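Local coordinates for protein N2152 (Neocallimastix frontalis, PDB 5U22) that probably hydrolyses glycosidic bonds in rare arabinosyl substrates, as a polyspecific family 39 glycoside hydrolase of a rumen anaerobic fungus, at residues L25-A36 against M312-P322; F160-Y168 against F196-P207. All coordinates share one frame; numbering follows the deposited sequence.

The two contacts belong to different domains. Interaction 1 lies in the beta sandwich, where strand 315-320 pairs with strands 23-28 and 31-35 of the mixed sheet. Interaction 2 lies in the TIM barrel, where helix 160-174 packs on the end of helix 190-202; strand 180-185 of the parallel sheet comes between them in sequence. Their centres are about 36 Å apart and their nearest atoms about 16 Å apart, so they do not touch. Along the chain, interaction 2 is nested between the halves of interaction 1. All seven strands of the parallel sheet, 66-70 to 275-278, fall between those halves, and interaction 1 joins the chain leading into the barrel to the chain leaving it.

Interaction 1 of 2, residues L25-A36 against M312-P322; sequences LTVDCNAKIRRA and MTGDMVSVSPP
V317 fits into the corner that 25-36 makes between strands 25-28 and 31-35. Its CB lies 3.5 Å from both A31 O and D28 O. With chi1 at -64°, CG1 is anti to the carbonyl carbon and rests 3.6 Å from C29 O. CG2 falls between the backbone N and the carbonyl carbon and meets V27 CG1 at 3.9 Å. The two valines cross at about a right angle. V27 CG2 also touches V319 CG2. A333 and F344, from neighbouring strands, pack on this valine face.

Strand 315-320 runs antiparallel to both strands. T26 and S320 form a hydrogen-bonded pair, with S320 N to T26 O at 2.7 Å. At the corner the pairing is less regular: S318 O accepts from D28 N, and S318 N gives a bent bond (136°) to A31 O. Beyond it, I33 N to M316 O is 2.7 Å and nearly straight (175°). The side chain of M316 leans on A36, with SD 3.8 Å from A36 CB. A type I turn from D28 to A31 makes the corner. D28 OD1 accepts N30 N from above the carboxylate plane, an Asx turn, and also bonds N360.

Seven backbone hydrogen bonds thus join the segments on both sides of the bend. Strand 315-320 runs on past the corner and ties strands 25-28 and 31-35 together, while the valines give the joint a buried apolar face.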
loop_
_atom_site.group_PDB
_atom_site.type_symbol
_atom_site.label_atom_id
_atom_site.label_comp_id
_atom_site.label_asym_id
_atom_site.label_seq_id
_atom_site.Cartn_x
_atom_site.Cartn_y
_atom_site.Cartn_z
ATOM N N LEU A 25 -6.281 -20.571 7.949
ATOM C CA LEU A 25 -6.881 -19.441 7.254
ATOM C C LEU A 25 -8.092 -19.944 6.483
ATOM O O LEU A 25 -8.011 -20.969 5.795
ATOM C CB LEU A 25 -5.890 -18.787 6.289
ATOM C CG LEU A 25 -4.597 -18.271 6.918
ATOM C CD1 LEU A 25 -3.415 -19.019 6.343
ATOM C CD2 LEU A 25 -4.453 -16.776 6.670
ATOM N N THR A 26 -9.208 -19.233 6.595
ATOM C CA THR A 26 -10.447 -19.658 5.958
ATOM C C THR A 26 -10.895 -18.596 4.965
ATOM O O THR A 26 -11.060 -17.425 5.325
ATOM C CB THR A 26 -11.526 -19.942 6.998
ATOM O OG1 THR A 26 -11.053 -20.984 7.855
ATOM C CG2 THR A 26 -12.823 -20.401 6.313
ATOM N N VAL A 27 -11.066 -19.016 3.716
ATOM C CA VAL A 27 -11.498 -18.166 2.615
ATOM C C VAL A 27 -12.966 -18.478 2.370
ATOM O O VAL A 27 -13.324 -19.639 2.152
ATOM C CB VAL A 27 -10.663 -18.439 1.354
ATOM C CG1 VAL A 27 -11.212 -17.681 0.151
ATOM C CG2 VAL A 27 -9.195 -18.105 1.597
ATOM N N ASP A 28 -13.824 -17.460 2.426
ATOM C CA ASP A 28 -15.240 -17.626 2.107
ATOM C C ASP A 28 -15.480 -17.010 0.734
ATOM O O ASP A 28 -15.624 -15.791 0.610
ATOM C CB ASP A 28 -16.142 -16.984 3.162
ATOM C CG ASP A 28 -17.620 -17.257 2.905
ATOM O OD1 ASP A 28 -17.982 -17.654 1.769
ATOM O OD2 ASP A 28 -18.424 -17.075 3.836
ATOM N N CYS A 29 -15.589 -17.859 -0.289
ATOM C CA CYS A 29 -15.713 -17.341 -1.645
ATOM C C CYS A 29 -17.025 -16.610 -1.895
ATOM O O CYS A 29 -17.126 -15.909 -2.908
ATOM C CB CYS A 29 -15.547 -18.479 -2.652
ATOM S SG CYS A 29 -13.960 -19.338 -2.479
ATOM N N ASN A 30 -18.016 -16.735 -1.010
ATOM C CA ASN A 30 -19.262 -15.989 -1.154
ATOM C C ASN A 30 -19.224 -14.618 -0.501
ATOM O O ASN A 30 -20.118 -13.807 -0.749
ATOM C CB ASN A 30 -20.433 -16.772 -0.556
ATOM C CG ASN A 30 -21.066 -17.705 -1.557
ATOM O OD1 ASN A 30 -20.749 -17.662 -2.746
ATOM N ND2 ASN A 30 -21.970 -18.558 -1.084
ATOM N N ALA A 31 -18.232 -14.348 0.338
ATOM C CA ALA A 31 -18.185 -13.118 1.125
ATOM C C ALA A 31 -17.366 -12.077 0.370
ATOM O O ALA A 31 -16.183 -11.857 0.624
ATOM C CB ALA A 31 -17.626 -13.415 2.513
ATOM N N LYS A 32 -18.034 -11.412 -0.573
ATOM C CA LYS A 32 -17.380 -10.413 -1.412
ATOM C C LYS A 32 -17.076 -9.152 -0.614
ATOM O O LYS A 32 -17.945 -8.623 0.087
ATOM C CB LYS A 32 -18.269 -10.068 -2.608
ATOM C CG LYS A 32 -17.962 -10.828 -3.891
ATOM C CD LYS A 32 -18.078 -12.336 -3.740
ATOM C CE LYS A 32 -18.087 -13.008 -5.104
ATOM N NZ LYS A 32 -17.911 -14.482 -5.034
ATOM N N ILE A 33 -15.844 -8.657 -0.728
ATOM C CA ILE A 33 -15.481 -7.411 -0.060
ATOM C C ILE A 33 -15.745 -6.264 -1.019
ATOM O O ILE A 33 -16.500 -5.333 -0.709
ATOM C CB ILE A 33 -14.016 -7.409 0.399
ATOM C CG1 ILE A 33 -13.742 -8.599 1.311
ATOM C CG2 ILE A 33 -13.707 -6.112 1.129
ATOM C CD1 ILE A 33 -12.269 -8.827 1.556
ATOM N N ARG A 34 -15.097 -6.325 -2.179
ATOM C CA ARG A 34 -15.240 -5.361 -3.259
ATOM C C ARG A 34 -14.411 -5.866 -4.425
ATOM O O ARG A 34 -13.722 -6.887 -4.303
ATOM C CB ARG A 34 -14.765 -3.968 -2.841
ATOM C CG ARG A 34 -13.332 -3.977 -2.408
ATOM C CD ARG A 34 -12.751 -2.593 -2.120
ATOM N NE ARG A 34 -11.390 -2.779 -1.622
ATOM C CZ ARG A 34 -10.500 -1.809 -1.418
ATOM N NH1 ARG A 34 -10.815 -0.533 -1.665
ATOM N NH2 ARG A 34 -9.291 -2.130 -0.959
ATOM N N ARG A 35 -14.456 -5.150 -5.544
ATOM C CA ARG A 35 -13.644 -5.503 -6.695
ATOM C C ARG A 35 -12.162 -5.462 -6.341
ATOM O O ARG A 35 -11.730 -4.745 -5.434
ATOM C CB ARG A 35 -13.907 -4.547 -7.854
ATOM C CG ARG A 35 -15.314 -4.553 -8.413
ATOM C CD ARG A 35 -15.323 -3.725 -9.693
ATOM N NE ARG A 35 -14.103 -3.990 -10.456
ATOM C CZ ARG A 35 -13.567 -3.164 -11.349
ATOM N NH1 ARG A 35 -14.138 -1.990 -11.614
ATOM N NH2 ARG A 35 -12.455 -3.518 -11.981
ATOM N N ALA A 36 -11.384 -6.257 -7.060
ATOM C CA ALA A 36 -9.932 -6.193 -6.943
ATOM C C ALA A 36 -9.418 -4.840 -7.414
ATOM O O ALA A 36 -9.666 -4.432 -8.553
ATOM C CB ALA A 36 -9.297 -7.318 -7.758
ATOM N N MET A 312 -4.396 -10.379 -9.575
ATOM C CA MET A 312 -5.722 -10.736 -9.097
ATOM C C MET A 312 -6.781 -9.933 -9.837
ATOM O O MET A 312 -6.630 -8.726 -10.049
ATOM C CB MET A 312 -5.827 -10.499 -7.591
ATOM C CG MET A 312 -4.996 -11.481 -6.766
ATOM S SD MET A 312 -5.145 -11.150 -4.992
ATOM C CE MET A 312 -5.389 -12.806 -4.362
ATOM N N THR A 313 -7.845 -10.626 -10.250
ATOM C CA THR A 313 -8.982 -10.043 -10.952
ATOM C C THR A 313 -10.265 -10.536 -10.292
ATOM O O THR A 313 -10.247 -11.450 -9.462
ATOM C CB THR A 313 -8.962 -10.398 -12.451
ATOM O OG1 THR A 313 -8.871 -11.819 -12.617
ATOM C CG2 THR A 313 -7.772 -9.752 -13.157
ATOM N N GLY A 314 -11.393 -9.920 -10.653
ATOM C CA GLY A 314 -12.671 -10.295 -10.060
ATOM C C GLY A 314 -12.941 -9.592 -8.742
ATOM O O GLY A 314 -12.714 -8.383 -8.626
ATOM N N ASP A 315 -13.424 -10.328 -7.747
ATOM C CA ASP A 315 -13.773 -9.767 -6.449
ATOM C C ASP A 315 -12.802 -10.245 -5.387
ATOM O O ASP A 315 -12.418 -11.414 -5.376
ATOM C CB ASP A 315 -15.178 -10.185 -6.015
ATOM C CG ASP A 315 -16.248 -9.593 -6.867
ATOM O OD1 ASP A 315 -16.075 -8.442 -7.318
ATOM O OD2 ASP A 315 -17.270 -10.275 -7.069
ATOM N N MET A 316 -12.445 -9.353 -4.467
ATOM C CA MET A 316 -11.768 -9.781 -3.251
ATOM C C MET A 316 -12.801 -10.362 -2.295
ATOM O O MET A 316 -13.918 -9.849 -2.189
ATOM C CB MET A 316 -11.034 -8.603 -2.595
ATOM C CG MET A 316 -10.137 -7.827 -3.542
ATOM S SD MET A 316 -8.879 -8.875 -4.317
ATOM C CE MET A 316 -7.976 -9.417 -2.848
ATOM N N VAL A 317 -12.438 -11.454 -1.619
ATOM C CA VAL A 317 -13.352 -12.136 -0.714
ATOM C C VAL A 317 -12.701 -12.282 0.653
ATOM O O VAL A 317 -11.482 -12.167 0.809
ATOM C CB VAL A 317 -13.783 -13.516 -1.247
ATOM C CG1 VAL A 317 -14.562 -13.355 -2.535
ATOM C CG2 VAL A 317 -12.567 -14.407 -1.491
ATOM N N SER A 318 -13.538 -12.577 1.646
ATOM C CA SER A 318 -13.099 -12.537 3.034
ATOM C C SER A 318 -12.145 -13.677 3.360
ATOM O O SER A 318 -12.339 -14.827 2.954
ATOM C CB SER A 318 -14.302 -12.579 3.969
ATOM O OG SER A 318 -15.022 -11.352 3.894
ATOM N N VAL A 319 -11.099 -13.335 4.097
ATOM C CA VAL A 319 -10.131 -14.285 4.620
ATOM C C VAL A 319 -10.181 -14.174 6.131
ATOM O O VAL A 319 -10.061 -13.067 6.673
ATOM C CB VAL A 319 -8.704 -13.988 4.116
ATOM C CG1 VAL A 319 -7.695 -14.902 4.820
ATOM C CG2 VAL A 319 -8.618 -14.150 2.593
ATOM N N SER A 320 -10.347 -15.305 6.810
ATOM C CA SER A 320 -10.320 -15.288 8.265
ATOM C C SER A 320 -9.000 -15.880 8.733
ATOM O O SER A 320 -8.770 -17.089 8.547
ATOM C CB SER A 320 -11.497 -16.063 8.849
ATOM O OG SER A 320 -11.372 -16.165 10.259
ATOM N N PRO A 321 -8.116 -15.089 9.327
ATOM C CA PRO A 321 -6.777 -15.574 9.661
ATOM C C PRO A 321 -6.688 -15.935 11.134
ATOM O O PRO A 321 -7.669 -15.784 11.875
ATOM C CB PRO A 321 -5.901 -14.361 9.335
ATOM C CG PRO A 321 -6.775 -13.209 9.770
ATOM C CD PRO A 321 -8.219 -13.630 9.513
ATOM N N PRO A 322 -5.536 -16.425 11.602
ATOM C CA PRO A 322 -5.434 -16.759 13.040
ATOM C C PRO A 322 -5.757 -15.596 13.967
ATOM O O PRO A 322 -6.520 -15.776 14.929
ATOM C CB PRO A 322 -3.983 -17.233 13.168
ATOM C CG PRO A 322 -3.704 -17.871 11.841
ATOM C CD PRO A 322 -4.386 -16.956 10.842
#

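Interaction 2 of 2, residues F160-Y168 against F196-P207; sequences FNQMWKQTY and FLQFSKQNNCLP
W164 and Y168 both set CG anti to the backbone N, with chi1 at 173° and -175°, and this carries their rings to C205. The indole presents its edge: NE1 donates to C205 O at 2.8 Å, with the oxygen in the ring plane. C205 SG lies at the same edge, 3.6 Å from W164 CD1. One face of W164 takes the edge of F196 in a T-shaped contact, F196 CZ being 3.7 Å from W164 CE2. The Y168 ring lies flat against the C205 backbone, in a CH-pi contact with C205 CA 3.5 Å from the ring centroid. Y168 OH reaches on to donate to L206 O at 2.8 Å, and is bonded to R172 as well.

On the outer side, the K165 chain bends at chi2 and brings NZ to N203 O at 2.8 Å. N161 stacks on F199: its CB stands over the ring centre, 3.6 Å from the centroid, and its amide is only 20° from the ring plane. N203 ND2 lies over the opposite face of F199 while donating to F199 O.

The helix 190-202 ends in a Schellman motif, with N204 as the C-prime residue. Just past that end, three side-chain donors of helix 160-174 bind the carbonyls of N203, C205 and L206. The chain leaving the helix is held by polar bonds to its backbone, and aromatic packing joins the two neighbouring barrel helices.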
loop_
_atom_site.group_PDB
_atom_site.type_symbol
_atom_site.label_atom_id
_atom_site.label_comp_id
_atom_site.label_asym_id
_atom_site.label_seq_id
_atom_site.Cartn_x
_atom_site.Cartn_y
_atom_site.Cartn_z
ATOM N N PHE A 160 1.242 23.076 13.413
ATOM C CA PHE A 160 0.910 22.230 12.269
ATOM C C PHE A 160 -0.508 22.494 11.789
ATOM O O PHE A 160 -0.752 22.630 10.581
ATOM C CB PHE A 160 1.065 20.745 12.593
ATOM C CG PHE A 160 0.498 19.857 11.504
ATOM C CD1 PHE A 160 1.147 19.756 10.291
ATOM C CD2 PHE A 160 -0.703 19.183 11.674
ATOM C CE1 PHE A 160 0.626 18.981 9.259
ATOM C CE2 PHE A 160 -1.235 18.400 10.656
ATOM C CZ PHE A 160 -0.564 18.300 9.444
ATOM N N ASN A 161 -1.465 22.574 12.722
ATOM C CA ASN A 161 -2.842 22.846 12.316
ATOM C C ASN A 161 -2.935 24.156 11.541
ATOM O O ASN A 161 -3.714 24.258 10.585
ATOM C CB ASN A 161 -3.781 22.884 13.530
ATOM C CG ASN A 161 -4.018 21.505 14.154
ATOM O OD1 ASN A 161 -3.673 20.470 13.580
ATOM N ND2 ASN A 161 -4.619 21.494 15.339
ATOM N N GLN A 162 -2.162 25.172 11.944
ATOM C CA GLN A 162 -2.186 26.457 11.237
ATOM C C GLN A 162 -1.613 26.306 9.831
ATOM O O GLN A 162 -2.209 26.763 8.850
ATOM C CB GLN A 162 -1.409 27.534 12.023
ATOM C CG GLN A 162 -2.039 28.040 13.360
ATOM C CD GLN A 162 -1.314 29.269 14.013
ATOM O OE1 GLN A 162 -0.321 29.145 14.744
ATOM N NE2 GLN A 162 -1.861 30.450 13.776
ATOM N N MET A 163 -0.454 25.657 9.710
ATOM C CA MET A 163 0.123 25.440 8.386
ATOM C C MET A 163 -0.811 24.600 7.517
ATOM O O MET A 163 -0.965 24.868 6.316
ATOM C CB MET A 163 1.496 24.780 8.517
ATOM C CG MET A 163 2.197 24.526 7.180
ATOM S SD MET A 163 1.663 22.981 6.362
ATOM C CE MET A 163 1.956 21.775 7.620
ATOM N N TRP A 164 -1.446 23.585 8.112
ATOM C CA TRP A 164 -2.398 22.761 7.373
ATOM C C TRP A 164 -3.536 23.603 6.828
ATOM O O TRP A 164 -3.838 23.571 5.629
ATOM C CB TRP A 164 -2.963 21.647 8.263
ATOM C CG TRP A 164 -4.082 20.889 7.563
ATOM C CD1 TRP A 164 -5.418 21.163 7.603
ATOM C CD2 TRP A 164 -3.931 19.749 6.698
ATOM N NE1 TRP A 164 -6.112 20.262 6.817
ATOM C CE2 TRP A 164 -5.221 19.384 6.257
ATOM C CE3 TRP A 164 -2.828 18.993 6.270
ATOM C CZ2 TRP A 164 -5.443 18.296 5.394
ATOM C CZ3 TRP A 164 -3.051 17.915 5.409
ATOM C CH2 TRP A 164 -4.344 17.579 4.988
ATOM N N LYS A 165 -4.214 24.333 7.716
ATOM C CA LYS A 165 -5.335 25.171 7.304
ATOM C C LYS A 165 -4.924 26.148 6.210
ATOM O O LYS A 165 -5.618 26.298 5.198
ATOM C CB LYS A 165 -5.871 25.923 8.521
ATOM C CG LYS A 165 -6.864 27.034 8.197
ATOM C CD LYS A 165 -8.115 26.507 7.516
ATOM C CE LYS A 165 -9.182 27.602 7.404
ATOM N NZ LYS A 165 -10.310 27.168 6.546
ATOM N N GLN A 166 -3.792 26.825 6.393
ATOM C CA GLN A 166 -3.400 27.852 5.437
ATOM C C GLN A 166 -3.013 27.244 4.100
ATOM O O GLN A 166 -3.325 27.804 3.041
ATOM C CB GLN A 166 -2.256 28.692 6.013
ATOM C CG GLN A 166 -2.692 29.602 7.178
ATOM C CD GLN A 166 -1.516 30.195 7.948
ATOM O OE1 GLN A 166 -0.487 30.545 7.363
ATOM N NE2 GLN A 166 -1.663 30.305 9.268
ATOM N N THR A 167 -2.343 26.096 4.119
ATOM C CA THR A 167 -1.949 25.478 2.860
ATOM C C THR A 167 -3.159 24.865 2.162
ATOM O O THR A 167 -3.259 24.888 0.928
ATOM C CB THR A 167 -0.864 24.427 3.117
ATOM O OG1 THR A 167 0.206 25.031 3.853
ATOM C CG2 THR A 167 -0.328 23.886 1.814
ATOM N N TYR A 168 -4.076 24.295 2.944
ATOM C CA TYR A 168 -5.326 23.773 2.408
ATOM C C TYR A 168 -6.094 24.858 1.660
ATOM O O TYR A 168 -6.555 24.647 0.532
ATOM C CB TYR A 168 -6.152 23.204 3.564
ATOM C CG TYR A 168 -7.442 22.492 3.214
ATOM C CD1 TYR A 168 -8.596 23.202 2.872
ATOM C CD2 TYR A 168 -7.526 21.112 3.298
ATOM C CE1 TYR A 168 -9.787 22.539 2.577
ATOM C CE2 TYR A 168 -8.707 20.446 3.012
ATOM C CZ TYR A 168 -9.826 21.159 2.651
ATOM O OH TYR A 168 -10.984 20.473 2.382
ATOM N N PHE A 196 -7.097 16.229 15.259
ATOM C CA PHE A 196 -6.977 16.725 13.894
ATOM C C PHE A 196 -8.325 16.751 13.183
ATOM O O PHE A 196 -8.629 17.701 12.451
ATOM C CB PHE A 196 -5.992 15.876 13.095
ATOM C CG PHE A 196 -5.986 16.217 11.638
ATOM C CD1 PHE A 196 -5.374 17.378 11.204
ATOM C CD2 PHE A 196 -6.611 15.401 10.707
ATOM C CE1 PHE A 196 -5.363 17.719 9.867
ATOM C CE2 PHE A 196 -6.609 15.740 9.365
ATOM C CZ PHE A 196 -5.984 16.900 8.947
ATOM N N LEU A 197 -9.125 15.693 13.339
ATOM C CA LEU A 197 -10.433 15.674 12.694
ATOM C C LEU A 197 -11.346 16.755 13.258
ATOM O O LEU A 197 -12.085 17.407 12.509
ATOM C CB LEU A 197 -11.082 14.299 12.862
ATOM C CG LEU A 197 -10.368 13.199 12.085
ATOM C CD1 LEU A 197 -11.007 11.848 12.396
ATOM C CD2 LEU A 197 -10.420 13.502 10.600
ATOM N N GLN A 198 -11.338 16.932 14.581
ATOM C CA GLN A 198 -12.165 17.974 15.181
ATOM C C GLN A 198 -11.754 19.354 14.674
ATOM O O GLN A 198 -12.603 20.171 14.298
ATOM C CB GLN A 198 -12.079 17.898 16.702
ATOM C CG GLN A 198 -12.917 16.772 17.301
ATOM C CD GLN A 198 -12.811 16.704 18.816
ATOM O OE1 GLN A 198 -11.764 16.991 19.389
ATOM N NE2 GLN A 198 -13.893 16.299 19.470
ATOM N N PHE A 199 -10.449 19.624 14.648
ATOM C CA PHE A 199 -9.953 20.885 14.106
ATOM C C PHE A 199 -10.377 21.071 12.655
ATOM O O PHE A 199 -10.822 22.156 12.259
ATOM C CB PHE A 199 -8.426 20.939 14.221
ATOM C CG PHE A 199 -7.814 22.106 13.499
ATOM C CD1 PHE A 199 -7.679 23.333 14.134
ATOM C CD2 PHE A 199 -7.401 21.991 12.180
ATOM C CE1 PHE A 199 -7.123 24.421 13.471
ATOM C CE2 PHE A 199 -6.852 23.074 11.505
ATOM C CZ PHE A 199 -6.714 24.292 12.147
ATOM N N SER A 200 -10.252 20.014 11.847
ATOM C CA SER A 200 -10.433 20.156 10.411
ATOM C C SER A 200 -11.906 20.250 10.031
ATOM O O SER A 200 -12.260 20.976 9.096
ATOM C CB SER A 200 -9.755 18.994 9.689
ATOM O OG SER A 200 -8.353 19.070 9.860
ATOM N N LYS A 201 -12.773 19.517 10.733
ATOM C CA LYS A 201 -14.207 19.679 10.512
ATOM C C LYS A 201 -14.652 21.103 10.837
ATOM O O LYS A 201 -15.349 21.748 10.047
ATOM C CB LYS A 201 -14.992 18.676 11.354
ATOM C CG LYS A 201 -16.498 18.922 11.285
ATOM C CD LYS A 201 -17.298 17.973 12.151
ATOM C CE LYS A 201 -18.800 18.175 11.907
ATOM N NZ LYS A 201 -19.626 17.328 12.795
ATOM N N GLN A 202 -14.247 21.614 11.996
ATOM C CA GLN A 202 -14.736 22.918 12.428
ATOM C C GLN A 202 -14.147 24.056 11.607
ATOM O O GLN A 202 -14.785 25.107 11.459
ATOM C CB GLN A 202 -14.450 23.112 13.917
ATOM C CG GLN A 202 -15.360 22.250 14.796
ATOM C CD GLN A 202 -16.840 22.438 14.457
ATOM O OE1 GLN A 202 -17.295 23.562 14.219
ATOM N NE2 GLN A 202 -17.586 21.343 14.422
ATOM N N ASN A 203 -12.958 23.872 11.042
ATOM C CA ASN A 203 -12.341 24.918 10.238
ATOM C C ASN A 203 -12.337 24.596 8.746
ATOM O O ASN A 203 -11.536 25.163 7.992
ATOM C CB ASN A 203 -10.942 25.192 10.766
ATOM C CG ASN A 203 -10.981 25.721 12.168
ATOM O OD1 ASN A 203 -11.269 26.900 12.381
ATOM N ND2 ASN A 203 -10.742 24.853 13.144
ATOM N N ASN A 204 -13.239 23.716 8.313
ATOM C CA ASN A 204 -13.484 23.425 6.900
ATOM C C ASN A 204 -12.192 23.105 6.151
ATOM O O ASN A 204 -11.928 23.630 5.070
ATOM C CB ASN A 204 -14.227 24.576 6.229
ATOM C CG ASN A 204 -15.577 24.833 6.861
ATOM O OD1 ASN A 204 -15.777 25.841 7.529
ATOM N ND2 ASN A 204 -16.506 23.909 6.661
ATOM N N CYS A 205 -11.386 22.224 6.728
ATOM C CA CYS A 205 -10.164 21.807 6.049
ATOM C C CYS A 205 -9.935 20.308 6.219
ATOM O O CYS A 205 -8.796 19.846 6.346
ATOM C CB CYS A 205 -8.956 22.628 6.521
ATOM S SG CYS A 205 -8.631 22.676 8.296
ATOM N N LEU A 206 -11.010 19.527 6.174
ATOM C CA LEU A 206 -10.875 18.075 6.171
ATOM C C LEU A 206 -10.197 17.617 4.886
ATOM O O LEU A 206 -10.564 18.077 3.796
ATOM C CB LEU A 206 -12.240 17.399 6.296
ATOM C CG LEU A 206 -12.961 17.450 7.644
ATOM C CD1 LEU A 206 -14.405 17.032 7.472
ATOM C CD2 LEU A 206 -12.270 16.538 8.653
ATOM N N PRO A 207 -9.227 16.706 4.967
ATOM C CA PRO A 207 -8.644 16.155 3.742
ATOM C C PRO A 207 -9.692 15.389 2.946
ATOM O O PRO A 207 -10.679 14.886 3.491
ATOM C CB PRO A 207 -7.537 15.225 4.259
ATOM C CG PRO A 207 -7.974 14.834 5.625
ATOM C CD PRO A 207 -8.755 16.018 6.179
#